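Local coordinates for hemin ABC transporter, periplasmic hemin-binding protein HutB (Vibrio cholerae, PDB 5KHL) that probably binds hemin in the periplasm and delivers it to an ABC transporter that carries it across the inner membrane, at residues A[223-228]-A[238-243]; A[153-158]-A[193-198]; A[31-36]-A[116-121]; A[55-60]-A[66-71]; A[27-32]-A[108-113]. One frame throughout, in Å; residues are numbered along the deposited sequence. Where two conformers were deposited one is given.

Interaction 1 of 5, residues A[223-228]-A[238-243]; sequences AVLNAV and QNKNIV
Ile242 meets helix 221-227 with both of its branches. Its CD1 lies 3.8 Å from Leu225 CG, and its CG2 comes within 4.1 Å of Val224 CB, touching CG1 of the same valine as well. In Ile242 the CG2 branch is anti to the backbone N while CG1 stands beside that N (chi1 -69°), which splits the two branches between successive helix residues. This is the tight half of the contact: Val224 is buried, and Val210 of strand 207-210 and Leu157, from the chain that follows Leu155, close round it.

The other half is looser. Leu225 reaches out with CD1 to touch the aliphatic stem of Lys240 at its CG, 3.7 Å away, the two side chains crossing at about a right angle. Lys240 is exposed, and its chain runs extended until it bends at the last torsion (chi4 -74°), where NZ forms a salt bridge with Asp222, just ahead of the first segment. The apolar contact is thus made by the stem, the charged end being engaged by Asp222, and no hydrogen bond joins the two segments. Lys240 also has positive phi, 47°, as the C-prime residue of the Schellman motif that ends helix 235-238 and turns the chain toward strand 242-244. That strand runs parallel beside 207-210 with helix 221-227 in the connection, a beta-alpha-beta crossover of the C-terminal lobe of a periplasmic binding protein.

Interaction 2 of 5, residues A[153-158]-A[193-198]; sequences LFLLLH and KPLSME
Leu195 touches the strand 152-156 through a single methyl. Its CD2 lies 3.8 Å from Leu155 CD2 and 4.0 Å from Leu153 CD1, so one carbon is shared by two leucines that project from the same face of the strand. The approaches differ: Leu153 and Leu195 reach toward each other tip to tip, whereas Leu155 runs across Leu195 at about a right angle. With CG anti to the backbone N (chi1 179°), Leu195 extends toward the strand from the bend between strand 192-194 and helix 197-203. All three leucines are buried, and the contact is wholly apolar, with no hydrogen bond between the segments.

The next shell fixes the two backbones. Strand 152-156 is tied to its parallel neighbour by backbone bonds of Leu153 to Met207 and Leu209. Further along, the hydroxyl of Ser211 bonds to both Leu155 O and Leu157 N, tying this part of the chain to Ser211. On the other segment Ser196 occupies the N-cap position of helix 197-203, and its OG is hydrogen-bonded to Ser199 N. That cap starts the helix at Met197, two residues past Leu195.

Strand 164-166 lies between 192-194 and 152-156 in the sheet, and its Val165 packs against both Leu153 and Leu195. Helix 197-203 covers the same cluster, with Met203 on Leu153 and Leu195, and Met200 on Leu155 and Leu195. Phe154, turned to the other face of the sheet, packs instead against Leu209, Ile245 and Leu250.

Interaction 3 of 5, residues A[31-36]-A[116-121]; sequences LALGAE and QIAQIT
Leu33 and Ala118 bring the two backbones to 7.0 Å between their CA atoms, and Ala35 and Thr121 to 6.8 Å, where the ends of helices 24-32 and 107-120 lie side by side. The first helix stops in a Schellman motif. Gly34, with phi at 75°, is its C-prime residue; Gly34 N bonds to Leu31 O and Ala35 N turns back to Ile30 O. Leu33, before the glycine, and Ala35, after it, both point toward the second helix.

Leu33 works through CD1, which lies 3.6 Å from Ile117 CG2 and 3.8 Å from Ala118 N, with the methyl of Ala118 also nearby. Ile117 offers CG2; the end of its side chain leads away from Leu33, and the residue also packs on Ile77 and Ile101. At the other end Ala35 CB sits 4.1 Å from Thr121 CB. The hydroxyl of Thr121 is folded between the backbone N and the carbonyl carbon (chi1 65°) and bonds to Ile117 O at 2.9 Å, from 42° above the carbonyl plane; Thr121 N bonds to the same oxygen.

No polar bond passes between the segments, although all five touching residues are buried. The threonine hydroxyl is satisfied by Ile117 O of its own helix and by Thr123 OG1, and Thr121 presents carbon to Ala35. Between the two segments the fit is apolar; a polar tie comes just beyond, where Gln38 NE2 bonds to Thr121 O.

Interaction 4 of 5, residues A[55-60]-A[66-71]; sequences PTVGYH and EGLLTL. With SO4 (sulfate ion), chain B.
Pro55 meets Leu71 through CG of its puckered ring, and no flat group carries this contact: the rings of Tyr59 and His60 do not meet the helix segment with face or edge. Leu71 CD2 lies 4.0 Å from Pro55 CG, the two side chains sliding past each other in opposite directions.

Two residues on, Val57 points toward the helix and touches both Leu68 and Leu71. Its CG2 is 4.1 Å from Leu71 CD1, approached obliquely, and CG1 is 4.0 Å from Leu68 CD2, the valine and Leu68 crossing at about a right angle. Val57 CG2 comes closer still to Leu68 CD2, but the valine's first torsion lies far from any staggered position (chi1 132°), and this approach is better treated as doubtful than as evidence of tight packing. Val20 and Ala41 of the sheet lie beneath the cluster.

The far end of the helix carries a different chemistry. A sulfate ion, probably from the crystallisation liquor, accepts from two successive backbone amides: Glu66 N reaches its O1 at 2.9 Å, nearly straight at 168°, while Gly67 N reaches O3 at 3.2 Å with a more bent angle of 137°. Toward the C-terminal end Thr70 OG1 folds back onto Gly67 O at 2.9 Å.

An anion held by the amides of the first turn is a familiar feature of helix N-termini. Helix 65-69 itself belongs to the beta-alpha-beta crossover from strand 39-42 to strand 75-78, which passes over strand 19-21 in the parallel sheet of the N-terminal lobe.

Interaction 5 of 5, residues A[27-32]-A[108-113]; sequences TELILA and QGLLTR
In the helix that carries Leu110 and Arg113 against Leu29, Gln108 O is gripped twice by Thr112: the backbone N bonds to it at 2.8 Å and OG1 at 2.9 Å, from opposite faces of the carbonyl plane. The hydroxyl proton is thereby given to its own helix.

Across the contact Leu29 forks over the second helix. Its CD1 lies 3.6 Å from Arg113 CG and touches CB too, the side chains meeting at about a right angle, while CD2 faces Leu110 CD1 at 4.1 Å. Helices 24-32 and 107-120 pack together here in the N-terminal lobe, and helix 125-143, which leads on to the C-terminal lobe, lies against Leu110 through Val134.

Arg113 starts with CG anti to the backbone N (chi1 -154°) and then bends twice, which folds its guanidinium back over its own helix: Leu110 CA sits 3.6 Å above one face, offset toward the rim. NE is buried with no hydrogen-bond partner in the model. The carboxylate of Glu28 is not in contact with this guanidinium; its two oxygens accept from the backbone amides of Leu256 and Lys257 at the start of helix 256-269.

How the interactions relate
The five contacts divide between the two lobes. Interactions 3 and 5 lie along the same pair of helices, 24-32 and 107-120, with centres about 8 Å apart; both are buried, but interaction 5 brings a buried arginine with its charged group close to the contact, whereas interaction 3 joins aliphatic and threonine carbons. Interaction 4 belongs to the same lobe, is only partly buried and alone has a bound ion. Interactions 1 and 2, whose centres lie about 13 Å apart, pack on one mixed sheet in the other lobe and meet where Val224 and Val228 touch Leu157; interaction 2 is core, while interaction 1 reaches the surface through a lysine. None contains a cross-segment hydrogen bond.

Interaction 1 of 5, residues A[223-228]-A[238-243]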
# COMPACT_ATOMS: atom_id res chain seq x y z
N ALA A 223 21.76 2.72 10.50
CA ALA A 223 21.40 4.13 10.52
C ALA A 223 20.04 4.37 11.15
O ALA A 223 19.87 5.32 11.90
CB ALA A 223 21.42 4.69 9.12
N VAL A 224 19.06 3.51 10.84
CA VAL A 224 17.76 3.60 11.51
C VAL A 224 17.95 3.30 13.01
O VAL A 224 17.31 3.92 13.87
CB VAL A 224 16.73 2.63 10.89
CG1 VAL A 224 15.53 2.45 11.81
CG2 VAL A 224 16.30 3.15 9.52
N LEU A 225 18.83 2.35 13.30
CA LEU A 225 19.28 2.11 14.67
C LEU A 225 19.87 3.39 15.28
O LEU A 225 19.61 3.69 16.45
CB LEU A 225 20.31 0.98 14.70
CG LEU A 225 19.94 -0.34 15.39
CD1 LEU A 225 21.06 -1.36 15.16
CD2 LEU A 225 19.70 -0.13 16.89
N ASN A 226 20.67 4.13 14.50
CA ASN A 226 21.18 5.42 14.96
C ASN A 226 20.01 6.35 15.27
O ASN A 226 20.07 7.14 16.21
CB ASN A 226 22.11 6.08 13.92
CG ASN A 226 23.47 5.40 13.81
OD1 ASN A 226 23.95 4.77 14.74
ND2 ASN A 226 24.11 5.56 12.65
N ALA A 227 18.96 6.23 14.47
CA ALA A 227 17.81 7.12 14.52
C ALA A 227 16.91 6.81 15.72
O ALA A 227 16.32 7.72 16.32
CB ALA A 227 17.00 7.03 13.22
N VAL A 228 16.82 5.53 16.05
CA VAL A 228 15.94 5.04 17.11
C VAL A 228 16.74 4.19 18.10
O VAL A 228 16.62 2.96 18.12
CB VAL A 228 14.80 4.22 16.52
CG1 VAL A 228 13.81 3.80 17.61
CG2 VAL A 228 14.10 5.04 15.45
N GLN A 238 19.32 -5.36 18.43
CA GLN A 238 20.59 -5.98 18.79
C GLN A 238 21.04 -6.99 17.72
O GLN A 238 22.19 -7.42 17.69
CB GLN A 238 20.51 -6.64 20.19
CG GLN A 238 19.44 -7.73 20.35
CD GLN A 238 19.03 -7.98 21.80
OE1 GLN A 238 19.12 -7.09 22.66
NE2 GLN A 238 18.56 -9.19 22.07
N ASN A 239 20.13 -7.32 16.80
CA ASN A 239 20.50 -8.13 15.63
C ASN A 239 20.49 -7.33 14.31
O ASN A 239 20.67 -7.91 13.24
CB ASN A 239 19.57 -9.34 15.49
CG ASN A 239 19.77 -10.37 16.59
OD1 ASN A 239 18.80 -10.84 17.19
ND2 ASN A 239 21.03 -10.72 16.87
N LYS A 240 20.30 -6.01 14.41
CA LYS A 240 20.18 -5.14 13.23
C LYS A 240 19.21 -5.73 12.21
O LYS A 240 19.43 -5.68 11.00
CB LYS A 240 21.55 -4.89 12.59
CG LYS A 240 22.63 -4.35 13.54
CD LYS A 240 24.00 -4.38 12.86
CE LYS A 240 25.14 -4.10 13.82
NZ LYS A 240 25.21 -2.66 14.20
N ASN A 241 18.14 -6.33 12.71
CA ASN A 241 17.18 -6.98 11.84
C ASN A 241 16.12 -5.95 11.40
O ASN A 241 14.94 -6.10 11.66
CB ASN A 241 16.57 -8.18 12.55
CG ASN A 241 15.79 -9.09 11.61
OD1 ASN A 241 14.86 -9.76 12.02
ND2 ASN A 241 16.16 -9.09 10.34
N ILE A 242 16.61 -4.91 10.73
CA ILE A 242 15.81 -3.78 10.25
C ILE A 242 15.64 -3.85 8.73
O ILE A 242 16.60 -3.68 7.99
CB ILE A 242 16.45 -2.44 10.67
CG1 ILE A 242 16.35 -2.29 12.19
CG2 ILE A 242 15.77 -1.26 9.97
CD1 ILE A 242 17.46 -1.48 12.77
N VAL A 243 14.41 -4.10 8.29
CA VAL A 243 14.14 -4.53 6.92
C VAL A 243 13.26 -3.56 6.13
O VAL A 243 12.26 -3.04 6.64
CB VAL A 243 13.47 -5.93 6.94
CG1 VAL A 243 13.15 -6.40 5.55
CG2 VAL A 243 14.37 -6.93 7.65

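Interaction 2 of 5, residues A[153-158]-A[193-198]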
# COMPACT_ATOMS: atom_id res chain seq x y z
N LEU A 153 7.30 -5.05 14.10
CA LEU A 153 6.68 -3.73 14.08
C LEU A 153 7.02 -3.02 12.79
O LEU A 153 8.12 -3.17 12.24
CB LEU A 153 7.15 -2.87 15.25
CG LEU A 153 6.69 -3.15 16.68
CD1 LEU A 153 7.53 -2.31 17.62
CD2 LEU A 153 5.20 -2.88 16.86
N PHE A 154 6.08 -2.21 12.33
CA PHE A 154 6.36 -1.27 11.27
C PHE A 154 6.50 0.14 11.85
O PHE A 154 5.59 0.63 12.51
CB PHE A 154 5.28 -1.29 10.20
CG PHE A 154 5.52 -0.31 9.10
CD1 PHE A 154 6.23 -0.67 7.98
CD2 PHE A 154 5.06 1.00 9.20
CE1 PHE A 154 6.45 0.25 6.97
CE2 PHE A 154 5.28 1.91 8.21
CZ PHE A 154 5.97 1.54 7.09
N LEU A 155 7.64 0.77 11.59
CA LEU A 155 7.90 2.13 12.07
C LEU A 155 7.84 3.14 10.93
O LEU A 155 8.47 2.98 9.88
CB LEU A 155 9.26 2.22 12.77
CG LEU A 155 9.46 1.41 14.04
CD1 LEU A 155 10.86 1.64 14.57
CD2 LEU A 155 8.42 1.73 15.11
N LEU A 156 7.07 4.19 11.16
CA LEU A 156 6.94 5.27 10.20
C LEU A 156 7.82 6.37 10.72
O LEU A 156 7.47 7.04 11.69
CB LEU A 156 5.49 5.72 10.08
CG LEU A 156 5.07 6.44 8.81
CD1 LEU A 156 5.17 5.52 7.61
CD2 LEU A 156 3.65 6.95 8.96
N LEU A 157 8.99 6.52 10.11
CA LEU A 157 10.00 7.48 10.58
C LEU A 157 10.06 8.69 9.65
O LEU A 157 9.98 8.54 8.44
CB LEU A 157 11.37 6.81 10.67
CG LEU A 157 11.44 5.50 11.48
CD1 LEU A 157 12.77 4.78 11.33
CD2 LEU A 157 11.16 5.74 12.94
N HIS A 158 10.17 9.89 10.22
CA HIS A 158 10.40 11.10 9.42
C HIS A 158 11.48 11.97 10.06
O HIS A 158 11.77 11.88 11.26
CB HIS A 158 9.12 11.94 9.26
CG HIS A 158 8.11 11.31 8.34
ND1 HIS A 158 8.37 10.21 7.58
CD2 HIS A 158 6.82 11.67 8.09
CE1 HIS A 158 7.28 9.89 6.88
NE2 HIS A 158 6.34 10.76 7.17
N LYS A 193 0.22 5.99 15.04
CA LYS A 193 0.39 6.85 16.20
C LYS A 193 1.85 6.89 16.62
O LYS A 193 2.61 5.98 16.29
CB LYS A 193 -0.50 6.36 17.36
CG LYS A 193 -1.97 6.18 16.99
CD LYS A 193 -2.70 7.51 16.90
CE LYS A 193 -4.04 7.34 16.20
NZ LYS A 193 -4.86 6.26 16.81
N PRO A 194 2.26 7.96 17.30
CA PRO A 194 3.58 7.99 17.94
C PRO A 194 3.77 6.79 18.86
O PRO A 194 2.85 6.44 19.62
CB PRO A 194 3.55 9.29 18.73
CG PRO A 194 2.71 10.16 17.90
CD PRO A 194 1.63 9.29 17.33
N LEU A 195 4.93 6.15 18.76
CA LEU A 195 5.22 4.99 19.59
C LEU A 195 6.17 5.37 20.70
O LEU A 195 7.34 5.67 20.45
CB LEU A 195 5.82 3.85 18.75
CG LEU A 195 6.20 2.57 19.51
CD1 LEU A 195 4.99 1.96 20.20
CD2 LEU A 195 6.86 1.56 18.59
N SER A 196 5.65 5.37 21.93
CA SER A 196 6.45 5.71 23.09
C SER A 196 7.65 4.78 23.14
O SER A 196 7.54 3.59 22.83
CB SER A 196 5.63 5.61 24.37
OG SER A 196 5.92 4.43 25.10
N MET A 197 8.80 5.34 23.49
CA MET A 197 10.02 4.54 23.59
C MET A 197 9.82 3.35 24.53
O MET A 197 10.38 2.28 24.29
CB MET A 197 11.20 5.41 24.06
CG MET A 197 12.07 6.00 22.94
SD MET A 197 11.42 5.80 21.27
CE MET A 197 12.19 4.27 20.76
N GLU A 198 9.02 3.53 25.59
CA GLU A 198 8.72 2.47 26.56
C GLU A 198 7.94 1.30 25.95
O GLU A 198 8.27 0.13 26.22
CB GLU A 198 7.94 3.02 27.75
CG GLU A 198 8.66 4.14 28.48
CD GLU A 198 7.77 5.35 28.69
OE1 GLU A 198 7.44 5.67 29.85
OE2 GLU A 198 7.40 5.99 27.68

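Interaction 3 of 5, residues A[31-36]-A[116-121]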
# COMPACT_ATOMS: atom_id res chain seq x y z
N LEU A 31 -3.49 -2.77 -14.59
CA LEU A 31 -2.43 -3.51 -15.28
C LEU A 31 -2.62 -5.02 -15.13
O LEU A 31 -2.53 -5.76 -16.11
CB LEU A 31 -1.06 -3.07 -14.76
CG LEU A 31 -0.30 -1.90 -15.41
CD1 LEU A 31 -1.20 -0.70 -15.66
CD2 LEU A 31 0.90 -1.49 -14.56
N ALA A 32 -2.91 -5.49 -13.91
CA ALA A 32 -3.00 -6.94 -13.65
C ALA A 32 -4.11 -7.56 -14.46
O ALA A 32 -4.02 -8.72 -14.85
CB ALA A 32 -3.22 -7.22 -12.17
N LEU A 33 -5.15 -6.78 -14.72
CA LEU A 33 -6.31 -7.28 -15.46
C LEU A 33 -6.11 -7.09 -16.97
O LEU A 33 -7.02 -7.31 -17.77
CB LEU A 33 -7.58 -6.56 -14.98
CG LEU A 33 -7.99 -6.86 -13.54
CD1 LEU A 33 -8.86 -5.76 -12.93
CD2 LEU A 33 -8.69 -8.19 -13.46
N GLY A 34 -4.90 -6.68 -17.34
CA GLY A 34 -4.52 -6.53 -18.73
C GLY A 34 -5.08 -5.31 -19.43
O GLY A 34 -5.09 -5.26 -20.66
N ALA A 35 -5.53 -4.31 -18.67
CA ALA A 35 -6.23 -3.18 -19.29
C ALA A 35 -5.41 -1.89 -19.31
O ALA A 35 -5.98 -0.81 -19.24
CB ALA A 35 -7.56 -2.93 -18.57
N GLU A 36 -4.09 -2.00 -19.43
CA GLU A 36 -3.26 -0.79 -19.44
C GLU A 36 -3.51 0.12 -20.66
O GLU A 36 -3.28 1.30 -20.58
CB GLU A 36 -1.77 -1.15 -19.38
CG GLU A 36 -1.34 -2.24 -20.33
CD GLU A 36 0.17 -2.43 -20.34
OE1 GLU A 36 0.89 -1.56 -19.82
OE2 GLU A 36 0.63 -3.46 -20.88
N GLN A 116 -14.36 -4.19 -8.40
CA GLN A 116 -14.77 -2.83 -8.76
C GLN A 116 -14.09 -2.38 -10.04
O GLN A 116 -14.74 -1.81 -10.91
CB GLN A 116 -14.46 -1.84 -7.63
CG GLN A 116 -15.48 -1.88 -6.47
CD GLN A 116 -14.96 -1.19 -5.22
OE1 GLN A 116 -13.78 -1.27 -4.90
NE2 GLN A 116 -15.85 -0.50 -4.52
N ILE A 117 -12.81 -2.69 -10.17
CA ILE A 117 -12.03 -2.34 -11.37
C ILE A 117 -12.37 -3.19 -12.59
O ILE A 117 -12.55 -2.66 -13.69
CB ILE A 117 -10.50 -2.48 -11.11
CG1 ILE A 117 -10.02 -1.50 -10.03
CG2 ILE A 117 -9.73 -2.31 -12.41
CD1 ILE A 117 -10.78 -0.19 -10.02
N ALA A 118 -12.44 -4.51 -12.40
CA ALA A 118 -12.80 -5.45 -13.47
C ALA A 118 -14.11 -5.05 -14.14
O ALA A 118 -14.27 -5.16 -15.36
CB ALA A 118 -12.91 -6.87 -12.92
N GLN A 119 -15.05 -4.57 -13.32
CA GLN A 119 -16.33 -4.08 -13.81
C GLN A 119 -16.20 -2.80 -14.68
O GLN A 119 -16.76 -2.71 -15.77
CB GLN A 119 -17.26 -3.82 -12.63
CG GLN A 119 -18.70 -3.56 -13.01
CD GLN A 119 -19.49 -2.88 -11.90
OE1 GLN A 119 -20.71 -2.72 -12.00
NE2 GLN A 119 -18.79 -2.48 -10.84
N ILE A 120 -15.45 -1.81 -14.18
CA ILE A 120 -15.29 -0.54 -14.89
C ILE A 120 -14.54 -0.75 -16.20
O ILE A 120 -14.93 -0.21 -17.24
CB ILE A 120 -14.53 0.50 -14.05
CG1 ILE A 120 -15.27 0.76 -12.73
CG2 ILE A 120 -14.35 1.80 -14.83
CD1 ILE A 120 -14.35 1.20 -11.58
N THR A 121 -13.50 -1.57 -16.15
CA THR A 121 -12.64 -1.81 -17.31
C THR A 121 -13.11 -2.98 -18.18
O THR A 121 -12.45 -3.33 -19.17
CB THR A 121 -11.20 -2.07 -16.86
OG1 THR A 121 -11.14 -3.28 -16.10
CG2 THR A 121 -10.71 -0.91 -16.00

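Interaction 4 of 5, residues A[55-60]-A[66-71]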
# COMPACT_ATOMS: atom_id res chain seq x y z
N PRO A 55 0.92 10.62 -19.08
CA PRO A 55 1.05 11.83 -18.27
C PRO A 55 0.67 11.56 -16.81
O PRO A 55 -0.14 10.64 -16.53
CB PRO A 55 0.06 12.79 -18.92
CG PRO A 55 -0.94 11.93 -19.57
CD PRO A 55 -0.20 10.71 -20.03
N THR A 56 1.27 12.33 -15.91
CA THR A 56 0.90 12.26 -14.51
C THR A 56 -0.14 13.33 -14.28
O THR A 56 -0.44 14.12 -15.15
CB THR A 56 2.07 12.44 -13.54
OG1 THR A 56 2.88 13.56 -13.94
CG2 THR A 56 2.90 11.19 -13.51
N VAL A 57 -0.66 13.35 -13.08
CA VAL A 57 -1.90 14.03 -12.85
C VAL A 57 -1.75 14.62 -11.46
O VAL A 57 -2.60 15.35 -10.96
CB VAL A 57 -3.07 13.03 -13.09
CG1 VAL A 57 -4.10 13.02 -11.99
CG2 VAL A 57 -3.67 13.20 -14.49
N GLY A 58 -0.59 14.35 -10.88
CA GLY A 58 -0.21 14.93 -9.62
C GLY A 58 -0.73 14.07 -8.48
O GLY A 58 -0.81 12.85 -8.58
N TYR A 59 -1.07 14.73 -7.39
CA TYR A 59 -1.50 14.07 -6.17
C TYR A 59 -3.02 14.04 -6.12
O TYR A 59 -3.66 15.07 -6.33
CB TYR A 59 -0.91 14.78 -4.95
CG TYR A 59 0.58 14.59 -4.82
CD1 TYR A 59 1.14 13.99 -3.69
CD2 TYR A 59 1.44 15.00 -5.83
CE1 TYR A 59 2.50 13.81 -3.58
CE2 TYR A 59 2.80 14.82 -5.73
CZ TYR A 59 3.33 14.23 -4.60
OH TYR A 59 4.69 14.05 -4.50
N HIS A 60 -3.58 12.86 -5.86
CA HIS A 60 -5.02 12.67 -6.01
C HIS A 60 -5.82 13.54 -5.05
O HIS A 60 -7.03 13.73 -5.23
CB HIS A 60 -5.40 11.19 -5.84
CG HIS A 60 -5.05 10.63 -4.49
ND1 HIS A 60 -3.88 9.95 -4.25
CD2 HIS A 60 -5.73 10.64 -3.32
CE1 HIS A 60 -3.84 9.57 -2.99
NE2 HIS A 60 -4.96 9.98 -2.40
N GLU A 66 -9.39 21.35 -14.90
CA GLU A 66 -9.08 21.65 -16.29
C GLU A 66 -7.97 20.75 -16.83
O GLU A 66 -8.04 20.30 -17.96
CB GLU A 66 -8.71 23.12 -16.47
CG GLU A 66 -9.86 24.05 -16.21
CD GLU A 66 -11.01 23.82 -17.17
OE1 GLU A 66 -12.18 23.92 -16.73
OE2 GLU A 66 -10.75 23.55 -18.37
N GLY A 67 -6.96 20.49 -16.00
CA GLY A 67 -5.85 19.66 -16.42
C GLY A 67 -6.32 18.27 -16.81
O GLY A 67 -5.84 17.67 -17.77
N LEU A 68 -7.28 17.75 -16.06
CA LEU A 68 -7.85 16.44 -16.34
C LEU A 68 -8.73 16.48 -17.58
O LEU A 68 -8.73 15.55 -18.39
CB LEU A 68 -8.65 15.96 -15.14
CG LEU A 68 -7.71 15.54 -14.02
CD1 LEU A 68 -8.45 15.25 -12.73
CD2 LEU A 68 -6.93 14.32 -14.47
N LEU A 69 -9.47 17.58 -17.73
CA LEU A 69 -10.42 17.71 -18.81
C LEU A 69 -9.75 17.70 -20.18
O LEU A 69 -10.33 17.22 -21.15
CB LEU A 69 -11.25 18.99 -18.64
CG LEU A 69 -12.50 18.83 -17.78
CD1 LEU A 69 -13.00 20.18 -17.28
CD2 LEU A 69 -13.57 18.11 -18.58
N THR A 70 -8.52 18.21 -20.26
CA THR A 70 -7.80 18.25 -21.54
C THR A 70 -7.45 16.84 -22.02
O THR A 70 -7.12 16.64 -23.19
CB THR A 70 -6.51 19.07 -21.45
OG1 THR A 70 -5.58 18.40 -20.60
CG2 THR A 70 -6.80 20.44 -20.88
N LEU A 71 -7.51 15.87 -21.11
CA LEU A 71 -7.26 14.47 -21.44
C LEU A 71 -8.47 13.77 -22.02
O LEU A 71 -8.38 12.60 -22.38
CB LEU A 71 -6.81 13.69 -20.21
CG LEU A 71 -5.45 14.04 -19.64
CD1 LEU A 71 -5.31 13.36 -18.29
CD2 LEU A 71 -4.37 13.60 -20.61
S SO4 B . -7.37 23.90 -13.18
O1 SO4 B . -8.81 23.63 -13.16
O2 SO4 B . -6.82 23.72 -11.85
O3 SO4 B . -6.69 22.98 -14.08
O4 SO4 B . -7.17 25.28 -13.61

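Interaction 5 of 5, residues A[27-32]-A[108-113]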
# COMPACT_ATOMS: atom_id res chain seq x y z
N THR A 27 -3.99 1.54 -10.32
CA THR A 27 -3.12 1.26 -11.45
C THR A 27 -2.66 -0.20 -11.51
O THR A 27 -2.67 -0.80 -12.58
CB THR A 27 -1.88 2.17 -11.42
OG1 THR A 27 -2.31 3.53 -11.49
CG2 THR A 27 -0.95 1.88 -12.59
N GLU A 28 -2.26 -0.77 -10.37
CA GLU A 28 -1.72 -2.13 -10.38
C GLU A 28 -2.80 -3.11 -10.85
O GLU A 28 -2.53 -3.98 -11.68
CB GLU A 28 -1.13 -2.54 -9.00
CG GLU A 28 -2.08 -2.48 -7.82
CD GLU A 28 -1.66 -3.35 -6.62
OE1 GLU A 28 -0.45 -3.53 -6.35
OE2 GLU A 28 -2.57 -3.84 -5.92
N LEU A 29 -4.02 -2.96 -10.34
CA LEU A 29 -5.09 -3.85 -10.72
C LEU A 29 -5.42 -3.68 -12.21
O LEU A 29 -5.54 -4.68 -12.94
CB LEU A 29 -6.31 -3.64 -9.82
CG LEU A 29 -6.06 -3.99 -8.34
CD1 LEU A 29 -7.31 -3.83 -7.50
CD2 LEU A 29 -5.50 -5.39 -8.19
N ILE A 30 -5.53 -2.43 -12.67
CA ILE A 30 -5.78 -2.13 -14.09
C ILE A 30 -4.75 -2.83 -14.99
O ILE A 30 -5.10 -3.43 -16.02
CB ILE A 30 -5.77 -0.59 -14.36
CG1 ILE A 30 -6.90 0.08 -13.58
CG2 ILE A 30 -5.92 -0.29 -15.86
CD1 ILE A 30 -7.13 1.53 -13.93
N LEU A 31 -3.49 -2.77 -14.59
CA LEU A 31 -2.43 -3.51 -15.28
C LEU A 31 -2.62 -5.02 -15.13
O LEU A 31 -2.53 -5.76 -16.11
CB LEU A 31 -1.06 -3.07 -14.76
CG LEU A 31 -0.30 -1.90 -15.41
CD1 LEU A 31 -1.20 -0.70 -15.66
CD2 LEU A 31 0.90 -1.49 -14.56
N ALA A 32 -2.91 -5.49 -13.91
CA ALA A 32 -3.00 -6.94 -13.65
C ALA A 32 -4.11 -7.56 -14.46
O ALA A 32 -4.02 -8.72 -14.85
CB ALA A 32 -3.22 -7.22 -12.17
N GLN A 108 -10.09 -8.56 2.09
CA GLN A 108 -11.35 -8.54 1.34
C GLN A 108 -11.47 -7.22 0.59
O GLN A 108 -12.13 -7.15 -0.46
CB GLN A 108 -12.57 -8.77 2.25
CG GLN A 108 -12.68 -7.88 3.47
CD GLN A 108 -11.92 -8.41 4.69
OE1 GLN A 108 -10.85 -9.03 4.58
NE2 GLN A 108 -12.47 -8.14 5.87
N GLY A 109 -10.82 -6.18 1.11
CA GLY A 109 -10.79 -4.90 0.45
C GLY A 109 -10.15 -5.08 -0.92
O GLY A 109 -10.67 -4.57 -1.91
N LEU A 110 -9.05 -5.82 -0.97
CA LEU A 110 -8.39 -6.15 -2.23
C LEU A 110 -9.29 -6.92 -3.19
O LEU A 110 -9.36 -6.59 -4.37
CB LEU A 110 -7.10 -6.94 -1.96
CG LEU A 110 -6.35 -7.51 -3.16
CD1 LEU A 110 -6.13 -6.42 -4.23
CD2 LEU A 110 -5.00 -8.09 -2.72
N LEU A 111 -9.98 -7.93 -2.69
CA LEU A 111 -10.86 -8.73 -3.53
C LEU A 111 -12.00 -7.87 -4.08
O LEU A 111 -12.39 -8.00 -5.23
CB LEU A 111 -11.43 -9.94 -2.77
CG LEU A 111 -10.46 -10.99 -2.23
CD1 LEU A 111 -11.20 -11.97 -1.34
CD2 LEU A 111 -9.74 -11.73 -3.34
N THR A 112 -12.53 -6.99 -3.24
CA THR A 112 -13.57 -6.03 -3.65
C THR A 112 -13.05 -5.03 -4.69
O THR A 112 -13.74 -4.70 -5.68
CB THR A 112 -14.11 -5.25 -2.41
OG1 THR A 112 -14.65 -6.18 -1.45
CG2 THR A 112 -15.18 -4.26 -2.80
N ARG A 113 -11.83 -4.54 -4.47
CA ARG A 113 -11.19 -3.61 -5.39
C ARG A 113 -11.03 -4.24 -6.77
O ARG A 113 -11.27 -3.60 -7.80
CB ARG A 113 -9.83 -3.17 -4.83
CG ARG A 113 -9.34 -1.80 -5.33
CD ARG A 113 -8.49 -1.07 -4.27
NE ARG A 113 -7.37 -1.89 -3.86
CZ ARG A 113 -7.20 -2.39 -2.64
NH1 ARG A 113 -8.05 -2.13 -1.66
NH2 ARG A 113 -6.14 -3.14 -2.41